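Local coordinates for protein putative ring-cleaving dioxygenase mhqO (Bacillus subtilis subsp. subtilis, PDB 3OAJ) that is a putative iron-dependent ring-cleavage dioxygenase that may contribute to the degradation of aromatic compounds, at residues H18-E21 / N22-Y26; Q229-W232 / Q233-I236. All blocks are in the same frame, centred on the assembly; numbering follows the deposited sequence.

Contact 1 of 2, residues H18-E21 / N22-Y26; sequences HPQE and NTDFY
Gln20 sends CG past its own carbonyl carbon, opposite the backbone N (chi1 -174°), and a bend at chi2 then swings its amide along the helix to Asp24, whose CG stands beside its own backbone N (chi1 -75°). Gln20 NE2 meets Asp24 OD1 at 2.9 Å, a weak bond with a poor N-H angle, the amide and carboxylate planes 27° apart. Each group has a stronger partner beyond the turn: Gln20 NE2 also donates to the carbonyl of Glu308, and Asp24 OD2 forms a salt bridge with Arg310. Thr23 turns its hydroxyl back over the preceding turn, and Pro19 O accepts from both Thr23 OG1 and Thr23 N, each at 2.9 Å, from opposite faces of the carbonyl plane. These are the opening two turns of helix 19-29, which packs on a sheet of the VOC (glyoxalase/dioxygenase) fold. His18 is its N-cap: ND1 accepts from Gln20 N at 2.9 Å, in the plane of the imidazole, while His18 O takes Asn22 N at 3.0 Å. Pro19 suits the first helical position, where a ring already fixes phi and no amide hydrogen is needed. Asn22 and Thr23, small and buried, lie against Leu49 and Phe51 of strand 47-52.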
ATOM      1  N   HIS A  18     -14.916  -1.495   9.050  1.00 14.54           N
ATOM      2  CA  HIS A  18     -15.587  -0.197   9.110  1.00 14.32           C
ATOM      3  C   HIS A  18     -14.671   0.979   8.747  1.00 12.23           C
ATOM      4  O   HIS A  18     -13.572   1.086   9.302  1.00 11.98           O
ATOM      5  CB  HIS A  18     -16.121   0.013  10.533  1.00 15.54           C
ATOM      6  CG  HIS A  18     -17.177   1.069  10.646  1.00 17.33           C
ATOM      7  ND1 HIS A  18     -16.924   2.409  10.434  1.00 16.59           N
ATOM      8  CD2 HIS A  18     -18.485   0.984  10.988  1.00 16.99           C
ATOM      9  CE1 HIS A  18     -18.034   3.102  10.619  1.00 17.25           C
ATOM     10  NE2 HIS A  18     -18.994   2.261  10.962  1.00 17.61           N
ATOM     11  N   PRO A  19     -15.147   1.896   7.868  1.00 11.46           N
ATOM     12  CA  PRO A  19     -14.322   3.058   7.508  1.00 11.12           C
ATOM     13  C   PRO A  19     -13.898   3.961   8.663  1.00 11.73           C
ATOM     14  O   PRO A  19     -12.816   4.537   8.595  1.00 12.19           O
ATOM     15  CB  PRO A  19     -15.182   3.820   6.485  1.00 11.00           C
ATOM     16  CG  PRO A  19     -16.581   3.359   6.739  1.00 12.63           C
ATOM     17  CD  PRO A  19     -16.468   1.933   7.200  1.00 11.86           C
ATOM     18  N   GLN A  20     -14.718   4.105   9.708  1.00 11.84           N
ATOM     19  CA  GLN A  20     -14.307   4.931  10.838  1.00 11.75           C
ATOM     20  C   GLN A  20     -13.155   4.291  11.618  1.00 11.90           C
ATOM     21  O   GLN A  20     -12.223   4.983  12.032  1.00 11.77           O
ATOM     22  CB  GLN A  20     -15.479   5.265  11.775  1.00 12.03           C
ATOM     23  CG  GLN A  20     -15.103   6.257  12.880  1.00 13.31           C
ATOM     24  CD  GLN A  20     -14.763   7.639  12.333  1.00 12.59           C
ATOM     25  OE1 GLN A  20     -15.655   8.396  11.966  1.00 13.77           O
ATOM     26  NE2 GLN A  20     -13.477   7.959  12.259  1.00 13.19           N
ATOM     27  N   GLU A  21     -13.232   2.976  11.812  1.00 12.40           N
ATOM     28  CA  GLU A  21     -12.161   2.230  12.478  1.00 13.29           C
ATOM     29  C   GLU A  21     -10.860   2.283  11.673  1.00 12.95           C
ATOM     30  O   GLU A  21      -9.776   2.537  12.218  1.00 13.15           O
ATOM     31  CB  GLU A  21     -12.598   0.779  12.693  1.00 14.89           C
ATOM     32  CG  GLU A  21     -13.749   0.629  13.660  1.00 21.24           C
ATOM     33  CD  GLU A  21     -14.264  -0.802  13.750  1.00 18.11           C
ATOM     34  OE1 GLU A  21     -13.613  -1.725  13.197  1.00 21.42           O
ATOM     35  OE2 GLU A  21     -15.323  -0.993  14.399  1.00 22.83           O
ATOM     36  N   ASN A  22     -10.982   2.073  10.366  1.00 12.69           N
ATOM     37  CA  ASN A  22      -9.852   2.182   9.446  1.00 12.00           C
ATOM     38  C   ASN A  22      -9.212   3.565   9.548  1.00 11.47           C
ATOM     39  O   ASN A  22      -8.004   3.692   9.749  1.00 11.19           O
ATOM     40  CB  ASN A  22     -10.370   1.902   8.029  1.00 12.34           C
ATOM     41  CG  ASN A  22      -9.310   2.063   6.952  1.00 13.69           C
ATOM     42  OD1 ASN A  22      -9.477   2.861   6.034  1.00 12.85           O
ATOM     43  ND2 ASN A  22      -8.246   1.285   7.033  1.00 12.64           N
ATOM     44  N   THR A  23     -10.030   4.607   9.472  1.00 10.48           N
ATOM     45  CA  THR A  23      -9.515   5.966   9.509  1.00 10.74           C
ATOM     46  C   THR A  23      -8.893   6.316  10.864  1.00 10.72           C
ATOM     47  O   THR A  23      -7.843   6.982  10.920  1.00 10.50           O
ATOM     48  CB  THR A  23     -10.638   6.978   9.121  1.00 11.05           C
ATOM     49  OG1 THR A  23     -11.094   6.675   7.796  1.00 11.34           O
ATOM     50  CG2 THR A  23     -10.149   8.419   9.189  1.00 11.86           C
ATOM     51  N   ASP A  24      -9.554   5.916  11.955  1.00 11.13           N
ATOM     52  CA  ASP A  24      -9.000   6.177  13.283  1.00 11.42           C
ATOM     53  C   ASP A  24      -7.614   5.555  13.416  1.00 11.36           C
ATOM     54  O   ASP A  24      -6.758   6.119  14.094  1.00 12.28           O
ATOM     55  CB  ASP A  24      -9.923   5.653  14.386  1.00 11.90           C
ATOM     56  CG  ASP A  24     -11.157   6.516  14.597  1.00 14.54           C
ATOM     57  OD1 ASP A  24     -11.202   7.670  14.113  1.00 13.06           O
ATOM     58  OD2 ASP A  24     -12.078   6.013  15.267  1.00 14.03           O
ATOM     59  N   PHE A  25      -7.367   4.425  12.753  1.00 10.85           N
ATOM     60  CA  PHE A  25      -6.035   3.848  12.832  1.00 10.68           C
ATOM     61  C   PHE A  25      -5.025   4.569  11.922  1.00 10.56           C
ATOM     62  O   PHE A  25      -3.985   5.061  12.394  1.00 10.90           O
ATOM     63  CB  PHE A  25      -6.038   2.345  12.544  1.00 11.67           C
ATOM     64  CG  PHE A  25      -4.756   1.669  12.960  1.00 12.33           C
ATOM     65  CD1 PHE A  25      -4.526   1.368  14.299  1.00 12.61           C
ATOM     66  CD2 PHE A  25      -3.776   1.335  12.014  1.00 12.46           C
ATOM     67  CE1 PHE A  25      -3.350   0.773  14.694  1.00 13.24           C
ATOM     68  CE2 PHE A  25      -2.587   0.727  12.416  1.00 12.82           C
ATOM     69  CZ  PHE A  25      -2.387   0.436  13.749  1.00 12.91           C
ATOM     70  N   TYR A  26      -5.341   4.658  10.628  1.00 11.49           N
ATOM     71  CA  TYR A  26      -4.379   5.175   9.652  1.00 10.95           C
ATOM     72  C   TYR A  26      -4.136   6.673   9.761  1.00 11.33           C
ATOM     73  O   TYR A  26      -2.990   7.110   9.650  1.00 11.16           O
ATOM     74  CB  TYR A  26      -4.692   4.675   8.223  1.00 10.85           C
ATOM     75  CG  TYR A  26      -4.353   3.205   8.131  1.00 10.60           C
ATOM     76  CD1 TYR A  26      -3.075   2.784   7.741  1.00 10.94           C
ATOM     77  CD2 TYR A  26      -5.293   2.224   8.474  1.00 10.42           C
ATOM     78  CE1 TYR A  26      -2.734   1.465   7.713  1.00 10.95           C
ATOM     79  CE2 TYR A  26      -4.956   0.879   8.450  1.00 10.44           C
ATOM     80  CZ  TYR A  26      -3.673   0.508   8.053  1.00 10.53           C
ATOM     81  OH  TYR A  26      -3.321  -0.809   8.002  1.00 11.57           O
TER

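Contact 2 of 2, residues Q229-W232 / Q233-I236; sequences QLDW and QRYI
The Trp232 indole meets Ile236 at its edge: Ile236 CG1 lies near the ring plane, 3.8 Å from Trp232 CE3, and the two side chains are set at a slant to each other. Ile236 CD1 reaches along the same rim, 4.0 Å from Trp232 CZ3. The other flat group, the Arg234 guanidinium, has Asp231 CA over one face, 3.6 Å above the plane and offset toward the rim, with Leu230 O over the same face. A bend at chi3 (-46°) folds the arginine back to Asp231, and the two side chains run side by side. Arg234 NH2 and Asp231 OD1 form a salt bridge; its modelled length of 2.5 Å is very short and therefore doubtful, and the N-H angle of 132° is far from straight. Carboxylate and guanidinium planes are 77° apart, so the pair is not a flat, two-pronged one. Glu227 brings a like charge close to Asp231 OD1, which the arginine probably offsets. Polar and charged residues suit this outer side of the helix, whereas Trp232 and Ile236 are buried, against Ile267 and Phe257; Lys4 makes a cation-pi contact with the indole. Backbone bonds such as Ile236 N to Trp232 O (2.8 Å) set the i to i+4 spacing. Helix 226-238 is thus amphipathic, laid on the second-VOC strands of a shared eight-stranded sheet, where strand 264-269 carries the metal ligand Glu266.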
ATOM      1  N   GLN A 229       4.139   2.791 -18.805  1.00 10.62           N
ATOM      2  CA  GLN A 229       3.157   1.759 -18.492  1.00 10.01           C
ATOM      3  C   GLN A 229       2.775   0.915 -19.713  1.00 10.90           C
ATOM      4  O   GLN A 229       2.614  -0.313 -19.600  1.00 11.76           O
ATOM      5  CB  GLN A 229       1.906   2.360 -17.851  1.00  9.62           C
ATOM      6  CG  GLN A 229       0.804   1.341 -17.629  1.00 10.29           C
ATOM      7  CD  GLN A 229      -0.365   1.948 -16.925  1.00  9.44           C
ATOM      8  OE1 GLN A 229      -1.084   2.769 -17.478  1.00 11.87           O
ATOM      9  NE2 GLN A 229      -0.541   1.571 -15.670  1.00 11.17           N
ATOM     10  N   LEU A 230       2.596   1.561 -20.867  1.00 12.02           N
ATOM     11  CA  LEU A 230       2.274   0.817 -22.090  1.00 12.44           C
ATOM     12  C   LEU A 230       3.417  -0.122 -22.457  1.00 11.95           C
ATOM     13  O   LEU A 230       3.188  -1.245 -22.893  1.00 11.41           O
ATOM     14  CB  LEU A 230       1.934   1.766 -23.252  1.00 14.03           C
ATOM     15  CG  LEU A 230       0.747   2.718 -23.008  1.00 15.61           C
ATOM     16  CD1 LEU A 230       0.681   3.802 -24.088  1.00 16.37           C
ATOM     17  CD2 LEU A 230      -0.580   1.957 -22.906  1.00 16.07           C
ATOM     18  N   ASP A 231       4.649   0.334 -22.261  1.00 12.62           N
ATOM     19  CA  ASP A 231       5.820  -0.512 -22.498  1.00 13.66           C
ATOM     20  C   ASP A 231       5.774  -1.714 -21.547  1.00 12.45           C
ATOM     21  O   ASP A 231       6.041  -2.843 -21.955  1.00 12.42           O
ATOM     22  CB  ASP A 231       7.123   0.283 -22.284  1.00 16.93           C
ATOM     23  CG  ASP A 231       7.363   1.364 -23.349  1.00 28.01           C
ATOM     24  OD1 ASP A 231       6.686   1.367 -24.396  1.00 21.30           O
ATOM     25  OD2 ASP A 231       8.256   2.217 -23.134  1.00 21.35           O
ATOM     26  N   TRP A 232       5.433  -1.467 -20.276  1.00 11.38           N
ATOM     27  CA  TRP A 232       5.283  -2.554 -19.308  1.00 11.71           C
ATOM     28  C   TRP A 232       4.224  -3.540 -19.769  1.00 10.68           C
ATOM     29  O   TRP A 232       4.418  -4.740 -19.669  1.00 10.75           O
ATOM     30  CB  TRP A 232       4.860  -2.013 -17.949  1.00 12.90           C
ATOM     31  CG  TRP A 232       5.953  -1.586 -17.021  1.00 15.17           C
ATOM     32  CD1 TRP A 232       6.342  -0.308 -16.745  1.00 14.37           C
ATOM     33  CD2 TRP A 232       6.770  -2.438 -16.216  1.00 15.33           C
ATOM     34  NE1 TRP A 232       7.348  -0.313 -15.812  1.00 15.20           N
ATOM     35  CE2 TRP A 232       7.636  -1.607 -15.475  1.00 15.91           C
ATOM     36  CE3 TRP A 232       6.840  -3.826 -16.039  1.00 16.42           C
ATOM     37  CZ2 TRP A 232       8.573  -2.116 -14.565  1.00 16.40           C
ATOM     38  CZ3 TRP A 232       7.786  -4.340 -15.140  1.00 17.05           C
ATOM     39  CH2 TRP A 232       8.633  -3.480 -14.416  1.00 17.32           C
ATOM     40  N   GLN A 233       3.088  -3.049 -20.264  1.00  9.81           N
ATOM     41  CA  GLN A 233       2.021  -3.968 -20.681  1.00  9.99           C
ATOM     42  C   GLN A 233       2.493  -4.924 -21.781  1.00  9.99           C
ATOM     43  O   GLN A 233       2.207  -6.151 -21.734  1.00 11.06           O
ATOM     44  CB  GLN A 233       0.795  -3.199 -21.170  1.00 10.07           C
ATOM     45  CG  GLN A 233      -0.406  -4.058 -21.517  1.00 10.60           C
ATOM     46  CD  GLN A 233      -1.467  -3.219 -22.192  1.00  9.45           C
ATOM     47  OE1 GLN A 233      -1.271  -2.731 -23.306  1.00 11.74           O
ATOM     48  NE2 GLN A 233      -2.579  -3.012 -21.508  1.00 10.82           N
ATOM     49  N   ARG A 234       3.173  -4.353 -22.777  1.00 10.52           N
ATOM     50  CA  ARG A 234       3.698  -5.124 -23.894  1.00 10.85           C
ATOM     51  C   ARG A 234       4.735  -6.148 -23.421  1.00 11.29           C
ATOM     52  O   ARG A 234       4.692  -7.316 -23.822  1.00 11.24           O
ATOM     53  CB  ARG A 234       4.291  -4.205 -24.972  1.00 12.86           C
ATOM     54  CG  ARG A 234       3.242  -3.259 -25.611  1.00 18.26           C
ATOM     55  CD  ARG A 234       3.737  -2.523 -26.869  1.00 18.77           C
ATOM     56  NE  ARG A 234       5.069  -1.945 -26.715  1.00 21.89           N
ATOM     57  CZ  ARG A 234       5.332  -0.706 -26.311  1.00 21.22           C
ATOM     58  NH1 ARG A 234       4.346   0.148 -26.015  1.00 23.59           N
ATOM     59  NH2 ARG A 234       6.601  -0.319 -26.209  1.00 23.68           N
ATOM     60  N   TYR A 235       5.626  -5.707 -22.536  1.00 11.83           N
ATOM     61  CA  TYR A 235       6.694  -6.578 -22.048  1.00 13.26           C
ATOM     62  C   TYR A 235       6.161  -7.719 -21.168  1.00 12.48           C
ATOM     63  O   TYR A 235       6.518  -8.875 -21.373  1.00 13.21           O
ATOM     64  CB  TYR A 235       7.782  -5.792 -21.292  1.00 16.67           C
ATOM     65  CG  TYR A 235       9.016  -6.657 -21.080  1.00 23.31           C
ATOM     66  CD1 TYR A 235      10.066  -6.643 -21.998  1.00 19.61           C
ATOM     67  CD2 TYR A 235       9.086  -7.560 -20.011  1.00 19.44           C
ATOM     68  CE1 TYR A 235      11.182  -7.464 -21.829  1.00 24.51           C
ATOM     69  CE2 TYR A 235      10.188  -8.383 -19.839  1.00 24.31           C
ATOM     70  CZ  TYR A 235      11.227  -8.333 -20.747  1.00 20.71           C
ATOM     71  OH  TYR A 235      12.314  -9.166 -20.568  1.00 25.21           O
ATOM     72  N   ILE A 236       5.338  -7.385 -20.178  1.00 12.14           N
ATOM     73  CA  ILE A 236       4.792  -8.395 -19.280  1.00 13.21           C
ATOM     74  C   ILE A 236       3.998  -9.461 -20.044  1.00 12.28           C
ATOM     75  O   ILE A 236       4.159 -10.657 -19.786  1.00 12.35           O
ATOM     76  CB  ILE A 236       3.941  -7.747 -18.165  1.00 15.23           C
ATOM     77  CG1 ILE A 236       4.837  -6.871 -17.273  1.00 17.56           C
ATOM     78  CG2 ILE A 236       3.198  -8.806 -17.342  1.00 18.15           C
ATOM     79  CD1 ILE A 236       6.055  -7.606 -16.638  1.00 18.60           C
TER

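Contact 1, in helix 19-29, precedes contact 2, in helix 226-238, and the two fall in different VOC domains. Their centres are 36 Å apart, on opposite sides of the centre of the chain, and their nearest atoms about 23 Å, so they do not touch. What they share is one eight-stranded mixed sheet: the first helix follows strand 9-16, the second follows strand 215-223, and these two strands are antiparallel neighbours in the middle of that sheet. The same sheet supplies His11, His218 and Glu266, which bind zinc in this crystal and are the predicted iron ligands. The two helices thus belong to corresponding halves of the metal-bearing sheet, consistent with its paired VOC construction.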